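Local coordinates for protein exocyst complex component EXO70 (Saccharomyces cerevisiae, PDB 2B1E) that helps tether secretory vesicles to sites of exocytosis as a subunit of the exocyst complex, and contributes to assembly of that complex, at residues K386-L391 against P397-P402; P393-D398 against S404-H409; F415-N420 against K450-Y455. All blocks are in the same frame, centred on the assembly; numbering follows the deposited sequence.

Contact 1: residues K386-L391 against P397-P402; sequences KAQIAL and PDVANP
Q388, near the C-terminal end of helix 364-391, reaches across to P397 and D398 of the loop that folds back over it. Its CB rests against the proline, 4.1 Å from P397 CB. With CG anti to the carbonyl carbon (chi1 -81°) and the chain extended beyond, the amide is carried level with the D398 backbone, where it grips both backbone polar atoms of D398, N and O. OE1 accepts D398 N at 2.8 Å with an N-H...O angle of 164°, and the same oxygen lies 3.2 Å from P397 CA. NE2 donates to D398 O at 3.1 Å, almost straight from the donor's side and within the Q388 amide plane. The carbonyl is met differently: NE2 stands above its plane, 77° out of it, rather than on a lone pair. V399 CG1 flanks NE2 at 4.0 Å. The strongest polar partner of the Q388 side chain is E384, one turn earlier, whose OE2 also accepts from NE2, while its OE1 accepts from A400 N; the amide is thus held from both the loop and its own helix.

Beside this polar pairing, I389 lays its CG1 against the P397 ring at CG, 3.5 Å away and tight for two carbons, with CD1 farther off. The loop also braces itself: N401 ND2 gives a bond of 2.6 Å to D398 OD2, and K350 forms a salt bridge with the other carboxylate oxygen. The result is a two-bond clasp of a loop backbone by a helix side-chain amide, holding the loop after helix 364-391 against that helix in the all-helical C-terminal part of Exo70.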
loop_
_atom_site.group_PDB
_atom_site.type_symbol
_atom_site.label_atom_id
_atom_site.label_comp_id
_atom_site.label_asym_id
_atom_site.label_seq_id
_atom_site.Cartn_x
_atom_site.Cartn_y
_atom_site.Cartn_z
ATOM N N LYS A 386 24.795 -13.371 13.311
ATOM C CA LYS A 386 25.582 -14.162 12.380
ATOM C C LYS A 386 27.075 -13.974 12.614
ATOM O O LYS A 386 27.846 -14.928 12.553
ATOM C CB LYS A 386 25.249 -13.789 10.942
ATOM C CG LYS A 386 26.107 -14.552 9.948
ATOM C CD LYS A 386 25.856 -14.127 8.542
ATOM C CE LYS A 386 26.494 -12.795 8.220
ATOM N NZ LYS A 386 26.276 -12.497 6.782
ATOM N N ALA A 387 27.483 -12.745 12.892
ATOM C CA ALA A 387 28.888 -12.462 13.141
ATOM C C ALA A 387 29.363 -13.202 14.392
ATOM O O ALA A 387 30.452 -13.765 14.403
ATOM C CB ALA A 387 29.104 -10.966 13.301
ATOM N N GLN A 388 28.545 -13.203 15.442
ATOM C CA GLN A 388 28.921 -13.894 16.673
ATOM C C GLN A 388 29.078 -15.403 16.449
ATOM O O GLN A 388 30.009 -16.027 16.963
ATOM C CB GLN A 388 27.894 -13.614 17.781
ATOM C CG GLN A 388 28.124 -12.265 18.467
ATOM C CD GLN A 388 27.359 -12.118 19.770
ATOM O OE1 GLN A 388 27.331 -13.032 20.588
ATOM N NE2 GLN A 388 26.753 -10.956 19.975
ATOM N N ILE A 389 28.163 -15.981 15.681
ATOM C CA ILE A 389 28.201 -17.411 15.377
ATOM C C ILE A 389 29.416 -17.725 14.501
ATOM O O ILE A 389 30.003 -18.804 14.585
ATOM C CB ILE A 389 26.919 -17.840 14.626
ATOM C CG1 ILE A 389 25.707 -17.702 15.555
ATOM C CG2 ILE A 389 27.052 -19.263 14.118
ATOM C CD1 ILE A 389 24.386 -17.986 14.887
ATOM N N ALA A 390 29.781 -16.771 13.654
ATOM C CA ALA A 390 30.921 -16.934 12.763
ATOM C C ALA A 390 32.251 -16.880 13.516
ATOM O O ALA A 390 33.158 -17.651 13.217
ATOM C CB ALA A 390 30.893 -15.851 11.686
ATOM N N LEU A 391 32.364 -15.980 14.493
ATOM C CA LEU A 391 33.605 -15.836 15.252
ATOM C C LEU A 391 33.693 -16.728 16.484
ATOM O O LEU A 391 34.790 -17.023 16.951
ATOM C CB LEU A 391 33.807 -14.383 15.685
ATOM C CG LEU A 391 33.932 -13.341 14.575
ATOM C CD1 LEU A 391 33.942 -11.960 15.188
ATOM C CD2 LEU A 391 35.185 -13.587 13.757
ATOM N N PRO A 397 24.962 -16.811 20.972
ATOM C CA PRO A 397 25.101 -15.371 20.742
ATOM C C PRO A 397 24.415 -14.525 21.806
ATOM O O PRO A 397 23.352 -14.889 22.310
ATOM C CB PRO A 397 24.463 -15.183 19.368
ATOM C CG PRO A 397 24.793 -16.478 18.680
ATOM C CD PRO A 397 24.464 -17.486 19.763
ATOM N N ASP A 398 25.040 -13.406 22.157
ATOM C CA ASP A 398 24.467 -12.480 23.122
ATOM C C ASP A 398 24.476 -11.123 22.435
ATOM O O ASP A 398 25.372 -10.310 22.641
ATOM C CB ASP A 398 25.292 -12.447 24.414
ATOM C CG ASP A 398 24.716 -11.486 25.443
ATOM O OD1 ASP A 398 23.509 -11.173 25.345
ATOM O OD2 ASP A 398 25.456 -11.052 26.351
ATOM N N VAL A 399 23.473 -10.899 21.593
ATOM C CA VAL A 399 23.366 -9.667 20.827
ATOM C C VAL A 399 22.864 -8.486 21.639
ATOM O O VAL A 399 22.275 -8.652 22.713
ATOM C CB VAL A 399 22.421 -9.840 19.609
ATOM C CG1 VAL A 399 22.919 -10.975 18.715
ATOM C CG2 VAL A 399 20.988 -10.107 20.086
ATOM N N ALA A 400 23.094 -7.292 21.098
ATOM C CA ALA A 400 22.666 -6.053 21.728
ATOM C C ALA A 400 23.181 -5.929 23.148
ATOM O O ALA A 400 22.469 -5.462 24.033
ATOM C CB ALA A 400 21.147 -5.962 21.717
ATOM N N ASN A 401 24.412 -6.356 23.376
ATOM C CA ASN A 401 24.984 -6.254 24.706
ATOM C C ASN A 401 26.446 -5.851 24.637
ATOM O O ASN A 401 27.326 -6.695 24.526
ATOM C CB ASN A 401 24.834 -7.580 25.457
ATOM C CG ASN A 401 25.430 -7.524 26.851
ATOM O OD1 ASN A 401 25.740 -6.442 27.360
ATOM N ND2 ASN A 401 25.582 -8.688 27.484
ATOM N N PRO A 402 26.721 -4.537 24.688
ATOM C CA PRO A 402 28.067 -3.959 24.638
ATOM C C PRO A 402 28.958 -4.367 25.815
ATOM O O PRO A 402 30.170 -4.180 25.769
ATOM C CB PRO A 402 27.799 -2.453 24.643
ATOM C CG PRO A 402 26.469 -2.342 23.981
ATOM C CD PRO A 402 25.696 -3.483 24.583
#

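Contact 2: residues P393-D398 against S404-H409; sequences PNQEPD and SSKNKH
D398 faces S404 across the loop between helices 364-391 and 410-429, whose final residues form an Asx turn: N407 OD1 accepts H409 N at 3.0 Å, with an N-H...O angle of 153°. H409 occupies the N-cap position of helix 410-429, so this turn leads directly into the helix.

Water-mediated bonds carry much of the link between the two loop arms. One water donates to D398 O at 2.8 Å and accepts from N407 ND2, tying the backbone of the first arm to the side chain that makes the turn. A second water donates to D398 OD2 at 2.7 Å and also hydrogen-bonds S404 OG, bridging two atoms, D398 OD2 and S404 OG, that lie 3.5 Å apart. The S404 torsion (chi1 175°) turns OG to the D398 side, where this water is shared; OG also receives a weak bond from N407 N. Besides its bond from N401, the carboxylate has the K350 salt bridge, which probably offsets its charge.

Charged and polar side chains meet on the solvent side of the loop. Q395 and K406 are both bent at chi2, and the two chains run across one another, nearly perpendicular; K406 NZ comes within 3.8 Å of Q395 CD, so the ammonium lies beside the amide group.

Bonds local to 404-409 tighten this arm. K410, at the start of the next helix, donates through NZ to both S404 O and N407 O, linking the start of 404-409 to the turn at N407. K408 NZ reaches back to S405 O at 2.8 Å, standing above the carbonyl plane, 42° out of it.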
loop_
_atom_site.group_PDB
_atom_site.type_symbol
_atom_site.label_atom_id
_atom_site.label_comp_id
_atom_site.label_asym_id
_atom_site.label_seq_id
_atom_site.Cartn_x
_atom_site.Cartn_y
_atom_site.Cartn_z
ATOM N N PRO A 393 31.704 -20.042 17.080
ATOM C CA PRO A 393 30.807 -21.137 16.695
ATOM C C PRO A 393 30.154 -21.879 17.865
ATOM O O PRO A 393 28.994 -22.279 17.783
ATOM C CB PRO A 393 31.716 -22.059 15.887
ATOM C CG PRO A 393 32.713 -21.134 15.305
ATOM C CD PRO A 393 33.023 -20.205 16.445
ATOM N N ASN A 394 30.902 -22.049 18.951
ATOM C CA ASN A 394 30.414 -22.788 20.117
ATOM C C ASN A 394 29.605 -22.037 21.168
ATOM O O ASN A 394 28.969 -22.662 22.021
ATOM C CB ASN A 394 31.593 -23.461 20.814
ATOM C CG ASN A 394 32.221 -24.536 19.965
ATOM O OD1 ASN A 394 31.606 -25.569 19.708
ATOM N ND2 ASN A 394 33.447 -24.297 19.513
ATOM N N GLN A 395 29.633 -20.712 21.124
ATOM C CA GLN A 395 28.912 -19.919 22.112
ATOM C C GLN A 395 27.517 -19.528 21.640
ATOM O O GLN A 395 27.253 -19.441 20.443
ATOM C CB GLN A 395 29.702 -18.643 22.438
ATOM C CG GLN A 395 31.156 -18.876 22.845
ATOM C CD GLN A 395 31.298 -19.616 24.166
ATOM O OE1 GLN A 395 30.622 -20.615 24.408
ATOM N NE2 GLN A 395 32.189 -19.134 25.020
ATOM N N GLU A 396 26.617 -19.313 22.592
ATOM C CA GLU A 396 25.270 -18.872 22.271
ATOM C C GLU A 396 25.442 -17.363 22.092
ATOM O O GLU A 396 26.025 -16.696 22.943
ATOM C CB GLU A 396 24.312 -19.157 23.431
ATOM C CG GLU A 396 22.967 -18.442 23.318
ATOM C CD GLU A 396 22.091 -18.625 24.552
ATOM O OE1 GLU A 396 22.642 -18.655 25.678
ATOM O OE2 GLU A 396 20.852 -18.718 24.398
ATOM N N PRO A 397 24.962 -16.811 20.972
ATOM C CA PRO A 397 25.101 -15.371 20.742
ATOM C C PRO A 397 24.415 -14.525 21.806
ATOM O O PRO A 397 23.352 -14.889 22.310
ATOM C CB PRO A 397 24.463 -15.183 19.368
ATOM C CG PRO A 397 24.793 -16.478 18.680
ATOM C CD PRO A 397 24.464 -17.486 19.763
ATOM N N ASP A 398 25.040 -13.406 22.157
ATOM C CA ASP A 398 24.467 -12.480 23.122
ATOM C C ASP A 398 24.476 -11.123 22.435
ATOM O O ASP A 398 25.372 -10.310 22.641
ATOM C CB ASP A 398 25.292 -12.447 24.414
ATOM C CG ASP A 398 24.716 -11.486 25.443
ATOM O OD1 ASP A 398 23.509 -11.173 25.345
ATOM O OD2 ASP A 398 25.456 -11.052 26.351
ATOM N N SER A 404 29.008 -7.581 27.171
ATOM C CA SER A 404 29.197 -9.026 27.217
ATOM C C SER A 404 30.678 -9.405 27.341
ATOM O O SER A 404 31.471 -9.132 26.436
ATOM C CB SER A 404 28.617 -9.662 25.957
ATOM O OG SER A 404 28.902 -11.040 25.934
ATOM N N SER A 405 31.049 -10.038 28.455
ATOM C CA SER A 405 32.439 -10.450 28.646
ATOM C C SER A 405 32.676 -11.685 27.786
ATOM O O SER A 405 33.783 -11.909 27.298
ATOM C CB SER A 405 32.722 -10.777 30.118
ATOM O OG SER A 405 32.016 -11.933 30.531
ATOM N N LYS A 406 31.619 -12.478 27.609
ATOM C CA LYS A 406 31.654 -13.690 26.788
ATOM C C LYS A 406 31.943 -13.350 25.332
ATOM O O LYS A 406 32.494 -14.153 24.594
ATOM C CB LYS A 406 30.306 -14.412 26.856
ATOM C CG LYS A 406 30.194 -15.456 27.946
ATOM C CD LYS A 406 30.868 -16.749 27.518
ATOM C CE LYS A 406 30.487 -17.910 28.430
ATOM N NZ LYS A 406 31.002 -19.199 27.881
ATOM N N ASN A 407 31.542 -12.160 24.909
ATOM C CA ASN A 407 31.799 -11.756 23.535
ATOM C C ASN A 407 33.218 -11.200 23.467
ATOM O O ASN A 407 33.462 -10.061 23.876
ATOM C CB ASN A 407 30.799 -10.689 23.105
ATOM C CG ASN A 407 30.886 -10.385 21.627
ATOM O OD1 ASN A 407 31.845 -10.778 20.957
ATOM N ND2 ASN A 407 29.890 -9.676 21.111
ATOM N N LYS A 408 34.152 -11.994 22.946
ATOM C CA LYS A 408 35.546 -11.564 22.863
ATOM C C LYS A 408 35.863 -10.775 21.590
ATOM O O LYS A 408 36.993 -10.339 21.402
ATOM C CB LYS A 408 36.493 -12.774 22.922
ATOM C CG LYS A 408 36.197 -13.804 24.024
ATOM C CD LYS A 408 36.350 -13.231 25.420
ATOM C CE LYS A 408 36.009 -14.290 26.490
ATOM N NZ LYS A 408 35.929 -13.688 27.848
ATOM N N HIS A 409 34.872 -10.582 20.727
ATOM C CA HIS A 409 35.098 -9.890 19.460
ATOM C C HIS A 409 34.260 -8.628 19.272
ATOM O O HIS A 409 33.902 -8.286 18.146
ATOM C CB HIS A 409 34.793 -10.865 18.319
ATOM C CG HIS A 409 35.494 -12.179 18.460
ATOM N ND1 HIS A 409 36.778 -12.385 18.008
ATOM C CD2 HIS A 409 35.118 -13.332 19.067
ATOM C CE1 HIS A 409 37.168 -13.606 18.335
ATOM N NE2 HIS A 409 36.179 -14.201 18.977
HETATM O O HOH W 1 27.815 -8.867 22.794
HETATM O O HOH W 2 27.073 -13.063 27.288
#

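Contact 3: residues F415-N420 against K450-Y455; sequences FFILMN and KRYISY
I417 and Y452 make the principal bump-and-hollow fit between helices 410-429 and 440-473. The branch point of I417, CB with CG1 and CG2, is the bump: CG2 sits over one face of the Y452 ring, 3.5 Å from its centroid and 17° off the normal, a clear CH-pi contact. CG2 leans toward one rim, coming to 3.4 Å from Y452 CD2, while CG1 covers the other rim at 3.8 Å from Y452 CD1. The isoleucine therefore straddles the ring.

The opposite face is backed by R451, whose CG lies over the ring centre, so the aromatic plate is clamped between its own helix and the facing one. Y452 has CG anti to the carbonyl carbon (chi1 -65°), which leaves the ring standing between the helices with a broad face turned to I417. Bonds to the hydroxyl fix where the far end lies: R451 NH1 donates to Y452 OH at 3.0 Å, the hydroxyl lying at the guanidinium edge in its plane, and E384 shares a second bond with that hydroxyl. How the ring is turned is limited instead by I417 and R451 CG on its two faces.

L418 fills the hollow at the base of the tyrosine. The backbones come nearest at L418 and Y452, which lets L418 CG reach Y452 CB at 3.8 Å. CD1 lies over the backbone, 3.7 Å from Y452 O, with I453 CG1 beyond it at 4.2 Å. These contacts join inclined, broadly antiparallel axes (146° between their directions) that approach to 8.8 Å.

M456, farther along helix 440-473 itself, also touches L418. Two other helices close the buried seam: A380 and L383 of helix 364-391 pack on I417, and L514 and L518 of helix 512-537 lie against I453, in a helical bundle without strands.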
loop_
_atom_site.group_PDB
_atom_site.type_symbol
_atom_site.label_atom_id
_atom_site.label_comp_id
_atom_site.label_asym_id
_atom_site.label_seq_id
_atom_site.Cartn_x
_atom_site.Cartn_y
_atom_site.Cartn_z
ATOM N N PHE A 415 32.579 -2.781 14.569
ATOM C CA PHE A 415 33.025 -2.152 13.325
ATOM C C PHE A 415 32.192 -2.667 12.148
ATOM O O PHE A 415 31.696 -1.890 11.325
ATOM C CB PHE A 415 34.509 -2.467 13.104
ATOM C CG PHE A 415 35.057 -1.943 11.800
ATOM C CD1 PHE A 415 35.298 -0.580 11.628
ATOM C CD2 PHE A 415 35.319 -2.810 10.742
ATOM C CE1 PHE A 415 35.796 -0.084 10.414
ATOM C CE2 PHE A 415 35.820 -2.325 9.520
ATOM C CZ PHE A 415 36.057 -0.957 9.359
ATOM N N PHE A 416 32.052 -3.986 12.062
ATOM C CA PHE A 416 31.272 -4.616 10.998
ATOM C C PHE A 416 29.847 -4.047 10.933
ATOM O O PHE A 416 29.386 -3.635 9.864
ATOM C CB PHE A 416 31.266 -6.139 11.221
ATOM C CG PHE A 416 30.367 -6.912 10.290
ATOM C CD1 PHE A 416 30.476 -6.778 8.900
ATOM C CD2 PHE A 416 29.437 -7.806 10.806
ATOM C CE1 PHE A 416 29.669 -7.528 8.044
ATOM C CE2 PHE A 416 28.618 -8.570 9.960
ATOM C CZ PHE A 416 28.733 -8.432 8.576
ATOM N N ILE A 417 29.152 -3.986 12.067
ATOM C CA ILE A 417 27.786 -3.462 12.061
ATOM C C ILE A 417 27.760 -1.986 11.639
ATOM O O ILE A 417 26.899 -1.566 10.856
ATOM C CB ILE A 417 27.108 -3.606 13.450
ATOM C CG1 ILE A 417 27.129 -5.073 13.901
ATOM C CG2 ILE A 417 25.653 -3.118 13.376
ATOM C CD1 ILE A 417 26.496 -6.052 12.886
ATOM N N LEU A 418 28.701 -1.198 12.145
ATOM C CA LEU A 418 28.737 0.215 11.785
ATOM C C LEU A 418 29.024 0.424 10.300
ATOM O O LEU A 418 28.477 1.342 9.690
ATOM C CB LEU A 418 29.758 0.961 12.645
ATOM C CG LEU A 418 29.313 1.180 14.096
ATOM C CD1 LEU A 418 30.500 1.597 14.918
ATOM C CD2 LEU A 418 28.218 2.221 14.178
ATOM N N MET A 419 29.855 -0.423 9.694
ATOM C CA MET A 419 30.131 -0.236 8.274
ATOM C C MET A 419 28.849 -0.439 7.479
ATOM O O MET A 419 28.617 0.230 6.467
ATOM C CB MET A 419 31.223 -1.195 7.771
ATOM C CG MET A 419 32.658 -0.789 8.153
ATOM S SD MET A 419 33.191 0.850 7.532
ATOM C CE MET A 419 33.407 0.474 5.799
ATOM N N ASN A 420 28.008 -1.359 7.938
ATOM C CA ASN A 420 26.759 -1.608 7.254
ATOM C C ASN A 420 25.771 -0.478 7.552
ATOM O O ASN A 420 25.107 0.025 6.646
ATOM C CB ASN A 420 26.182 -2.971 7.667
ATOM C CG ASN A 420 26.937 -4.138 7.034
ATOM O OD1 ASN A 420 28.007 -4.542 7.501
ATOM N ND2 ASN A 420 26.389 -4.671 5.959
ATOM N N LYS A 450 24.983 4.127 18.428
ATOM C CA LYS A 450 25.704 4.266 19.683
ATOM C C LYS A 450 25.983 2.905 20.307
ATOM O O LYS A 450 27.016 2.714 20.949
ATOM C CB LYS A 450 24.916 5.158 20.650
ATOM C CG LYS A 450 24.897 6.610 20.193
ATOM C CD LYS A 450 23.972 7.480 21.030
ATOM C CE LYS A 450 23.884 8.873 20.418
ATOM N NZ LYS A 450 22.885 9.722 21.109
ATOM N N ARG A 451 25.067 1.961 20.119
ATOM C CA ARG A 451 25.249 0.615 20.666
ATOM C C ARG A 451 26.527 0.008 20.106
ATOM O O ARG A 451 27.355 -0.507 20.857
ATOM C CB ARG A 451 24.063 -0.291 20.302
ATOM C CG ARG A 451 24.216 -1.745 20.756
ATOM C CD ARG A 451 23.269 -2.678 19.987
ATOM N NE ARG A 451 21.860 -2.377 20.243
ATOM C CZ ARG A 451 20.847 -2.939 19.591
ATOM N NH1 ARG A 451 21.086 -3.831 18.636
ATOM N NH2 ARG A 451 19.592 -2.625 19.904
ATOM N N TYR A 452 26.696 0.087 18.786
ATOM C CA TYR A 452 27.872 -0.488 18.151
ATOM C C TYR A 452 29.117 0.380 18.278
ATOM O O TYR A 452 30.241 -0.113 18.149
ATOM C CB TYR A 452 27.535 -0.872 16.698
ATOM C CG TYR A 452 26.493 -1.971 16.694
ATOM C CD1 TYR A 452 26.808 -3.247 17.167
ATOM C CD2 TYR A 452 25.159 -1.703 16.379
ATOM C CE1 TYR A 452 25.827 -4.219 17.345
ATOM C CE2 TYR A 452 24.168 -2.675 16.550
ATOM C CZ TYR A 452 24.508 -3.928 17.038
ATOM O OH TYR A 452 23.527 -4.884 17.252
ATOM N N ILE A 453 28.930 1.670 18.545
ATOM C CA ILE A 453 30.075 2.539 18.786
ATOM C C ILE A 453 30.561 2.010 20.133
ATOM O O ILE A 453 31.753 1.821 20.360
ATOM C CB ILE A 453 29.657 4.019 18.957
ATOM C CG1 ILE A 453 29.343 4.637 17.590
ATOM C CG2 ILE A 453 30.759 4.793 19.684
ATOM C CD1 ILE A 453 28.482 5.916 17.668
ATOM N N SER A 454 29.605 1.749 21.022
ATOM C CA SER A 454 29.918 1.231 22.347
ATOM C C SER A 454 30.654 -0.118 22.248
ATOM O O SER A 454 31.569 -0.386 23.027
ATOM C CB SER A 454 28.634 1.098 23.178
ATOM O OG SER A 454 28.950 1.068 24.560
ATOM N N TYR A 455 30.259 -0.966 21.300
ATOM C CA TYR A 455 30.954 -2.245 21.107
ATOM C C TYR A 455 32.442 -1.968 20.832
ATOM O O TYR A 455 33.316 -2.633 21.381
ATOM C CB TYR A 455 30.376 -3.020 19.910
ATOM C CG TYR A 455 29.269 -4.005 20.244
ATOM C CD1 TYR A 455 28.148 -3.602 20.959
ATOM C CD2 TYR A 455 29.325 -5.329 19.803
ATOM C CE1 TYR A 455 27.115 -4.472 21.230
ATOM C CE2 TYR A 455 28.277 -6.222 20.070
ATOM C CZ TYR A 455 27.178 -5.779 20.788
ATOM O OH TYR A 455 26.138 -6.634 21.093
#

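Contact 3 belongs to the core: it joins helices 410-429 and 440-473 through aliphatic and aromatic surfaces. Contacts 1 and 2 are partly buried and share P397 and D398 of the loop before helix 410-429. Their chemistry shifts outward, from direct amide-to-backbone bonds against helix 364-391 in contact 1 to water bridges and charged groups within the loop itself in contact 2. Contacts 1 and 2 lie about 6 Å apart between centres, whereas contacts 1 and 3 are about 12 Å apart. Y455 of the 450-455 segment spans that step, its OH probably hydrogen-bonded to N401 N, and E384 serves both neighbourhoods.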